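Putative modulator of DNA gyrase (Bacteroides thetaiotaomicron, PDB 1VPB) is a member of the peptidase U62 (PmbA/TldD) family that probably acts as a metallopeptidase, though its own activity and substrate are not established. Local coordinates at residues V251-S256 and G427-L432; R258-M263 and S434-P439. All blocks are in the same frame, centred on the assembly; numbering follows the deposited sequence. Where two conformers were deposited one is given.

Following the chain from the N terminus, strand 245-251 runs out into the turn 251-256, which leads straight into helix 256-265. Contact 1 closes a loop of 170 residues when 427-432 comes back to that turn, and contact 2 closes another of the same length when 434-439 meets the helix. Segments 251-256 and 258-263 come first, then 427-432 and 434-439, so the loops cross. Their centres lie about 9 Å apart, and in the conformer described Ser256 OG is hydrogen-bonded to Ile438 O. Together the contacts tie the strand-to-helix segment 251-263 to the chain between strands 423-426 and 441-443.

Contact 1 (V251-S256 and G427-L432); sequences VDPMNS and GNDPRL
Pro253 of the turn 251-256 meets Asp429 and Arg431 of the loop 427-432, two irregular backbones whose nearest CA atoms, those of Pro253 and Pro430, are 5.9 Å apart. The Pro253 ring points toward 427-432, its CG lying 3.2 Å from the backbone O of Asp429 and 3.5 Å from OD2 of the same residue. The Asp429 side chain runs at about a right angle to the proline; Asp429 CG sits between the backbone N and carbonyl carbon of Asp429 (chi1 58°), which turns the carboxylate back onto the ring. These are carbon-to-oxygen contacts, and the carboxylate finds its polar partner in Ser440, whose OG is hydrogen-bonded to OD2. Further along, the aliphatic part of Arg431 lies beside the turn, CD 3.9 Å from the backbone O of Pro253. A bend at chi3 (60°) then carries the guanidinium under the methyl end of Met254, whose own chain is bent twice. Met254 CE is 3.4 Å from Arg431 NE and rests over one guanidinium face, displaced toward the rim. Tyr211 of strand 207-214 makes a cation-pi contact with the same arginine, and Trp210 touches both long side chains. An alanine in place of Arg431 would probably leave the Met254 methyl without the flat group it rests on and Tyr211 without its cation. Within the turn, Asp252 OD1 accepts from Asn255 ND2 through its syn lone pair, 2.8 Å away in a nearly straight bond (165°), while Asn255 N bonds to the backbone O of Asp252. The contact is thus a surface meeting of two loops in the C-terminal PmbA/TldD domain, joining a strand-to-helix turn to the connection between strands 423-426 and 436-437, with strand 207-214 of the long antiparallel sheet alongside.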
ATOM      1  N   VAL A 251       6.879   6.868 -27.036  1.00 34.77           N
ATOM      2  CA  VAL A 251       6.408   6.103 -25.874  1.00 33.39           C
ATOM      3  C   VAL A 251       5.391   5.051 -26.286  1.00 35.93           C
ATOM      4  O   VAL A 251       4.460   5.332 -27.030  1.00 33.68           O
ATOM      5  CB  VAL A 251       5.786   7.016 -24.812  1.00 34.02           C
ATOM      6  CG1 VAL A 251       5.570   6.228 -23.496  1.00 36.71           C
ATOM      7  CG2 VAL A 251       6.646   8.242 -24.585  1.00 41.46           C
ATOM      8  N   ASP A 252       5.582   3.822 -25.788  1.00 37.64           N
ATOM      9  CA  ASP A 252       4.696   2.713 -26.164  1.00 38.01           C
ATOM     10  C   ASP A 252       3.384   2.759 -25.414  1.00 38.59           C
ATOM     11  O   ASP A 252       3.234   3.562 -24.501  1.00 39.87           O
ATOM     12  CB  ASP A 252       5.420   1.368 -26.050  1.00 40.33           C
ATOM     13  CG  ASP A 252       5.864   1.022 -24.645  1.00 46.52           C
ATOM     14  OD1 ASP A 252       5.284   1.535 -23.664  1.00 43.25           O
ATOM     15  OD2 ASP A 252       6.815   0.199 -24.480  1.00 47.78           O
ATOM     16  N   PRO A 253       2.402   1.974 -25.847  1.00 38.74           N
ATOM     17  CA  PRO A 253       1.107   1.978 -25.240  1.00 44.13           C
ATOM     18  C   PRO A 253       1.151   1.391 -23.834  1.00 47.87           C
ATOM     19  O   PRO A 253       0.326   1.712 -22.991  1.00 49.05           O
ATOM     20  CB  PRO A 253       0.297   1.070 -26.165  1.00 40.66           C
ATOM     21  CG  PRO A 253       0.998   1.041 -27.401  1.00 42.51           C
ATOM     22  CD  PRO A 253       2.451   1.072 -27.006  1.00 39.96           C
ATOM     23  N   MET A 254       2.103   0.501 -23.579  1.00 50.05           N
ATOM     24  CA  MET A 254       2.255  -0.003 -22.213  1.00 49.04           C
ATOM     25  C   MET A 254       2.528   1.199 -21.251  1.00 50.58           C
ATOM     26  O   MET A 254       2.103   1.108 -20.091  1.00 49.41           O
ATOM     27  CB  MET A 254       3.337  -1.097 -22.168  1.00 50.48           C
ATOM     28  CG  MET A 254       3.418  -1.870 -20.877  1.00 58.70           C
ATOM     29  SD  MET A 254       1.829  -2.529 -20.224  1.00 62.12           S
ATOM     30  CE  MET A 254       1.430  -3.888 -21.293  1.00 67.02           C
ATOM     31  N   ASN A 255       3.138   2.318 -21.752  1.00 45.67           N
ATOM     32  CA  ASN A 255       3.625   3.487 -20.949  1.00 43.05           C
ATOM     33  C   ASN A 255       3.128   4.921 -21.236  1.00 43.12           C
ATOM     34  O   ASN A 255       3.403   5.827 -20.468  1.00 43.32           O
ATOM     35  CB  ASN A 255       5.152   3.549 -21.049  1.00 45.01           C
ATOM     36  CG  ASN A 255       5.810   2.422 -20.310  1.00 49.01           C
ATOM     37  OD1 ASN A 255       5.978   2.491 -19.095  1.00 48.60           O
ATOM     38  ND2 ASN A 255       6.145   1.360 -21.026  1.00 41.40           N
ATOM     39  N   SER A 256       2.367   5.079 -22.316  0.60 42.60           N
ATOM     40  CA  SER A 256       1.888   6.373 -22.766  0.60 37.70           C
ATOM     41  C   SER A 256       0.946   7.023 -21.751  0.60 37.07           C
ATOM     42  O   SER A 256       0.873   8.236 -21.617  0.60 38.41           O
ATOM     43  CB  SER A 256       1.134   6.183 -24.090  0.60 37.43           C
ATOM     44  OG  SER A 256       0.148   5.146 -24.045  0.60 35.28           O
ATOM     45  N   GLY A 427      -0.489   7.049 -32.121  1.00 33.62           N
ATOM     46  CA  GLY A 427      -0.604   5.744 -32.825  1.00 31.99           C
ATOM     47  C   GLY A 427      -2.043   5.318 -32.963  1.00 33.24           C
ATOM     48  O   GLY A 427      -2.963   6.018 -32.531  1.00 33.02           O
ATOM     49  N   ASN A 428      -2.210   4.164 -33.593  1.00 37.43           N
ATOM     50  CA  ASN A 428      -3.482   3.482 -33.714  1.00 37.36           C
ATOM     51  C   ASN A 428      -3.594   2.253 -32.792  1.00 37.58           C
ATOM     52  O   ASN A 428      -4.399   1.329 -33.027  1.00 36.60           O
ATOM     53  CB  ASN A 428      -3.650   3.083 -35.183  1.00 37.97           C
ATOM     54  CG  ASN A 428      -2.559   2.149 -35.656  1.00 34.54           C
ATOM     55  OD1 ASN A 428      -1.812   1.528 -34.848  1.00 35.66           O
ATOM     56  ND2 ASN A 428      -2.463   1.989 -36.991  1.00 45.56           N
ATOM     57  N   ASP A 429      -2.814   2.241 -31.720  1.00 35.69           N
ATOM     58  CA  ASP A 429      -2.582   1.067 -30.938  1.00 34.95           C
ATOM     59  C   ASP A 429      -2.848   1.202 -29.406  1.00 33.32           C
ATOM     60  O   ASP A 429      -2.007   0.745 -28.601  1.00 36.54           O
ATOM     61  CB  ASP A 429      -1.160   0.557 -31.206  1.00 35.29           C
ATOM     62  CG  ASP A 429      -0.086   1.592 -30.900  1.00 37.55           C
ATOM     63  OD1 ASP A 429      -0.438   2.783 -30.666  1.00 34.74           O
ATOM     64  OD2 ASP A 429       1.122   1.279 -30.855  1.00 37.73           O
ATOM     65  N   PRO A 430      -3.983   1.801 -29.020  1.00 33.35           N
ATOM     66  CA  PRO A 430      -4.339   1.904 -27.617  1.00 35.85           C
ATOM     67  C   PRO A 430      -4.576   0.514 -27.037  1.00 38.43           C
ATOM     68  O   PRO A 430      -4.966  -0.384 -27.782  1.00 40.33           O
ATOM     69  CB  PRO A 430      -5.662   2.662 -27.637  1.00 36.77           C
ATOM     70  CG  PRO A 430      -6.211   2.477 -28.974  1.00 38.81           C
ATOM     71  CD  PRO A 430      -5.035   2.361 -29.869  1.00 36.34           C
ATOM     72  N   ARG A 431      -4.358   0.340 -25.740  1.00 39.62           N
ATOM     73  CA  ARG A 431      -4.731  -0.897 -25.039  1.00 41.56           C
ATOM     74  C   ARG A 431      -6.198  -0.803 -24.659  1.00 39.74           C
ATOM     75  O   ARG A 431      -6.567  -0.115 -23.719  1.00 42.55           O
ATOM     76  CB  ARG A 431      -3.861  -1.070 -23.787  1.00 41.25           C
ATOM     77  CG  ARG A 431      -2.386  -1.242 -24.113  1.00 48.15           C
ATOM     78  CD  ARG A 431      -1.473  -1.720 -22.931  1.00 57.53           C
ATOM     79  NE  ARG A 431      -1.744  -3.030 -22.270  1.00 71.58           N
ATOM     80  CZ  ARG A 431      -1.780  -4.256 -22.846  1.00 74.81           C
ATOM     81  NH1 ARG A 431      -1.641  -4.415 -24.158  1.00 79.75           N
ATOM     82  NH2 ARG A 431      -1.994  -5.350 -22.087  1.00 65.47           N
ATOM     83  N   LEU A 432      -7.051  -1.466 -25.408  1.00 41.47           N
ATOM     84  CA  LEU A 432      -8.495  -1.357 -25.174  1.00 39.87           C
ATOM     85  C   LEU A 432      -9.015  -2.007 -23.902  1.00 41.60           C
ATOM     86  O   LEU A 432     -10.127  -1.699 -23.473  1.00 43.57           O
ATOM     87  CB  LEU A 432      -9.254  -1.873 -26.368  1.00 41.13           C
ATOM     88  CG  LEU A 432      -8.943  -1.176 -27.699  1.00 40.41           C
ATOM     89  CD1 LEU A 432      -9.713  -1.816 -28.840  1.00 49.30           C
ATOM     90  CD2 LEU A 432      -9.189   0.312 -27.620  1.00 41.82           C
TER

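Contact 2 (R258-M263 and S434-P439); sequences RLLSPM and SSWRIP
Helix 256-265, which follows strand 245-251 in the C-terminal PmbA/TldD domain, packs here against the short edge strand 436-437 and the residue after it, with Leu260 reaching to both Ile438 and Trp436. Leu260 CD2 is 3.6 Å from Ile438 CD1 and, in the Trp436 conformer described, 4.0 Å from Trp436 CZ3, meeting the indole at its edge, near the ring plane. With CG anti to the backbone N (chi1 -174°), the leucine extends from the helix so that CD2 touches both. Trp436 belongs to a strand that pairs in parallel with 352-354, at one end of a five-stranded mixed sheet, and the helix thus lies beside that sheet's border. The benzo end of the indole also approaches the helix backbone, CH2 lying 3.8 Å from Ser261 CA. Just before the strand an ST turn shapes the chain: Ser434 OG accepts from Trp436 N at 3.0 Å, with an angle of 154°, and lies at the indole's edge in its plane. Trp420 of helix 416-421 packs on Leu260 and donates from NE1 to the backbone O of Leu259.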
ATOM      1  N   ARG A 258       1.191   6.902 -18.566  1.00 39.97           N
ATOM      2  CA  ARG A 258       2.026   7.453 -17.483  1.00 38.69           C
ATOM      3  C   ARG A 258       2.254   8.968 -17.581  1.00 39.10           C
ATOM      4  O   ARG A 258       2.096   9.687 -16.593  1.00 36.66           O
ATOM      5  CB  ARG A 258       3.386   6.727 -17.404  1.00 43.07           C
ATOM      6  CG  ARG A 258       4.157   6.922 -16.042  1.00 49.61           C
ATOM      7  CD  ARG A 258       5.128   8.144 -15.857  1.00 60.52           C
ATOM      8  NE  ARG A 258       5.088   8.628 -14.463  1.00 60.65           N
ATOM      9  CZ  ARG A 258       6.044   8.487 -13.534  1.00 64.44           C
ATOM     10  NH1 ARG A 258       7.215   7.872 -13.761  1.00 68.23           N
ATOM     11  NH2 ARG A 258       5.805   8.980 -12.323  1.00 74.55           N
ATOM     12  N   LEU A 259       2.625   9.459 -18.765  1.00 35.82           N
ATOM     13  CA  LEU A 259       2.816  10.900 -18.941  1.00 36.82           C
ATOM     14  C   LEU A 259       1.508  11.718 -18.917  1.00 35.39           C
ATOM     15  O   LEU A 259       1.544  12.937 -18.655  1.00 35.63           O
ATOM     16  CB  LEU A 259       3.581  11.147 -20.248  1.00 37.46           C
ATOM     17  CG  LEU A 259       5.010  10.633 -20.248  1.00 42.70           C
ATOM     18  CD1 LEU A 259       5.580  10.714 -21.671  1.00 42.68           C
ATOM     19  CD2 LEU A 259       5.837  11.464 -19.250  1.00 38.38           C
ATOM     20  N   LEU A 260       0.370  11.075 -19.205  1.00 32.41           N
ATOM     21  CA  LEU A 260      -0.906  11.722 -19.209  1.00 32.54           C
ATOM     22  C   LEU A 260      -1.481  11.841 -17.815  1.00 33.59           C
ATOM     23  O   LEU A 260      -2.173  12.810 -17.471  1.00 33.94           O
ATOM     24  CB  LEU A 260      -1.912  10.941 -20.063  1.00 33.65           C
ATOM     25  CG  LEU A 260      -3.254  11.603 -20.260  1.00 33.84           C
ATOM     26  CD1 LEU A 260      -3.177  12.946 -20.955  1.00 37.18           C
ATOM     27  CD2 LEU A 260      -4.138  10.675 -21.081  1.00 36.86           C
ATOM     28  N   SER A 261      -1.160  10.847 -17.008  1.00 33.35           N
ATOM     29  CA  SER A 261      -1.704  10.746 -15.645  1.00 36.21           C
ATOM     30  C   SER A 261      -1.598  12.047 -14.815  1.00 34.25           C
ATOM     31  O   SER A 261      -2.591  12.479 -14.279  1.00 35.11           O
ATOM     32  CB  SER A 261      -1.023   9.591 -14.902  1.00 37.46           C
ATOM     33  OG  SER A 261      -1.658   9.432 -13.668  1.00 45.18           O
ATOM     34  N   PRO A 262      -0.437  12.692 -14.727  1.00 34.79           N
ATOM     35  CA  PRO A 262      -0.357  13.931 -13.959  1.00 34.84           C
ATOM     36  C   PRO A 262      -1.163  15.075 -14.509  1.00 39.29           C
ATOM     37  O   PRO A 262      -1.560  15.967 -13.755  1.00 38.13           O
ATOM     38  CB  PRO A 262       1.124  14.247 -13.931  1.00 40.16           C
ATOM     39  CG  PRO A 262       1.749  13.440 -14.948  1.00 39.32           C
ATOM     40  CD  PRO A 262       0.890  12.265 -15.215  1.00 36.69           C
ATOM     41  N   MET A 263      -1.451  15.054 -15.813  1.00 36.05           N
ATOM     42  CA  MET A 263      -2.322  16.074 -16.384  1.00 34.30           C
ATOM     43  C   MET A 263      -3.729  15.840 -15.865  1.00 33.60           C
ATOM     44  O   MET A 263      -4.451  16.774 -15.509  1.00 34.51           O
ATOM     45  CB  MET A 263      -2.322  15.972 -17.903  1.00 33.94           C
ATOM     46  CG  MET A 263      -0.969  16.239 -18.557  1.00 38.50           C
ATOM     47  SD  MET A 263      -0.446  17.965 -18.594  1.00 35.96           S
ATOM     48  CE  MET A 263      -1.440  18.664 -19.837  1.00 36.63           C
ATOM     49  N   SER A 434      -7.786  -1.496 -21.047  1.00 42.73           N
ATOM     50  CA  SER A 434      -7.557  -0.509 -20.006  1.00 41.19           C
ATOM     51  C   SER A 434      -8.676   0.551 -20.044  1.00 35.85           C
ATOM     52  O   SER A 434      -9.169   0.852 -21.078  1.00 36.38           O
ATOM     53  CB  SER A 434      -6.220   0.218 -20.303  1.00 41.14           C
ATOM     54  OG  SER A 434      -5.956   1.171 -19.289  1.00 36.60           O
ATOM     55  N   SER A 435      -8.991   1.156 -18.912  1.00 36.40           N
ATOM     56  CA  SER A 435      -9.790   2.381 -18.898  1.00 37.23           C
ATOM     57  C   SER A 435      -9.093   3.628 -19.453  1.00 34.41           C
ATOM     58  O   SER A 435      -9.760   4.646 -19.701  1.00 37.31           O
ATOM     59  CB  SER A 435     -10.353   2.661 -17.511  1.00 41.08           C
ATOM     60  OG  SER A 435      -9.271   2.906 -16.620  1.00 44.60           O
ATOM     61  N   TRP A 436      -7.771   3.524 -19.624  0.50 35.02           N
ATOM     62  CA  TRP A 436      -6.898   4.507 -20.294  0.50 31.57           C
ATOM     63  C   TRP A 436      -6.652   3.987 -21.735  0.50 31.96           C
ATOM     64  O   TRP A 436      -5.814   3.116 -21.908  0.50 33.93           O
ATOM     65  CB  TRP A 436      -5.533   4.583 -19.587  0.50 31.73           C
ATOM     66  CG  TRP A 436      -5.598   5.093 -18.146  0.50 30.45           C
ATOM     67  CD1 TRP A 436      -5.968   4.391 -17.036  0.50 40.26           C
ATOM     68  CD2 TRP A 436      -5.291   6.412 -17.703  0.50 34.47           C
ATOM     69  NE1 TRP A 436      -5.919   5.201 -15.923  0.50 41.64           N
ATOM     70  CE2 TRP A 436      -5.506   6.452 -16.309  0.50 37.71           C
ATOM     71  CE3 TRP A 436      -4.868   7.585 -18.346  0.50 34.50           C
ATOM     72  CZ2 TRP A 436      -5.305   7.607 -15.557  0.50 33.35           C
ATOM     73  CZ3 TRP A 436      -4.654   8.724 -17.587  0.50 34.39           C
ATOM     74  CH2 TRP A 436      -4.872   8.725 -16.206  0.50 37.24           C
ATOM     75  N   ARG A 437      -7.387   4.469 -22.737  1.00 32.19           N
ATOM     76  CA  ARG A 437      -7.172   3.992 -24.111  1.00 31.97           C
ATOM     77  C   ARG A 437      -6.294   5.019 -24.821  1.00 33.10           C
ATOM     78  O   ARG A 437      -6.765   5.888 -25.560  1.00 33.29           O
ATOM     79  CB  ARG A 437      -8.545   3.874 -24.742  1.00 31.62           C
ATOM     80  CG  ARG A 437      -9.427   2.789 -24.175  1.00 32.23           C
ATOM     81  CD  ARG A 437     -10.728   2.650 -24.886  1.00 39.07           C
ATOM     82  NE  ARG A 437     -11.434   1.482 -24.352  1.00 38.37           N
ATOM     83  CZ  ARG A 437     -12.323   0.776 -25.010  1.00 40.73           C
ATOM     84  NH1 ARG A 437     -12.690   1.118 -26.231  1.00 36.25           N
ATOM     85  NH2 ARG A 437     -12.893  -0.259 -24.422  1.00 40.91           N
ATOM     86  N   ILE A 438      -5.007   4.908 -24.561  1.00 32.85           N
ATOM     87  CA  ILE A 438      -4.005   5.846 -25.032  1.00 34.14           C
ATOM     88  C   ILE A 438      -3.005   5.086 -25.908  1.00 33.27           C
ATOM     89  O   ILE A 438      -2.375   4.131 -25.440  1.00 34.05           O
ATOM     90  CB  ILE A 438      -3.217   6.443 -23.835  1.00 34.76           C
ATOM     91  CG1 ILE A 438      -4.185   6.911 -22.715  1.00 33.57           C
ATOM     92  CG2 ILE A 438      -2.314   7.533 -24.300  1.00 34.83           C
ATOM     93  CD1 ILE A 438      -5.219   7.885 -23.078  1.00 33.19           C
ATOM     94  N   PRO A 439      -2.870   5.493 -27.171  1.00 33.90           N
ATOM     95  CA  PRO A 439      -1.966   4.811 -28.095  1.00 33.99           C
ATOM     96  C   PRO A 439      -0.506   5.208 -27.822  1.00 34.50           C
ATOM     97  O   PRO A 439      -0.223   6.013 -26.892  1.00 32.62           O
ATOM     98  CB  PRO A 439      -2.412   5.360 -29.464  1.00 34.59           C
ATOM     99  CG  PRO A 439      -2.803   6.717 -29.189  1.00 33.71           C
ATOM    100  CD  PRO A 439      -3.520   6.654 -27.823  1.00 32.57           C
TER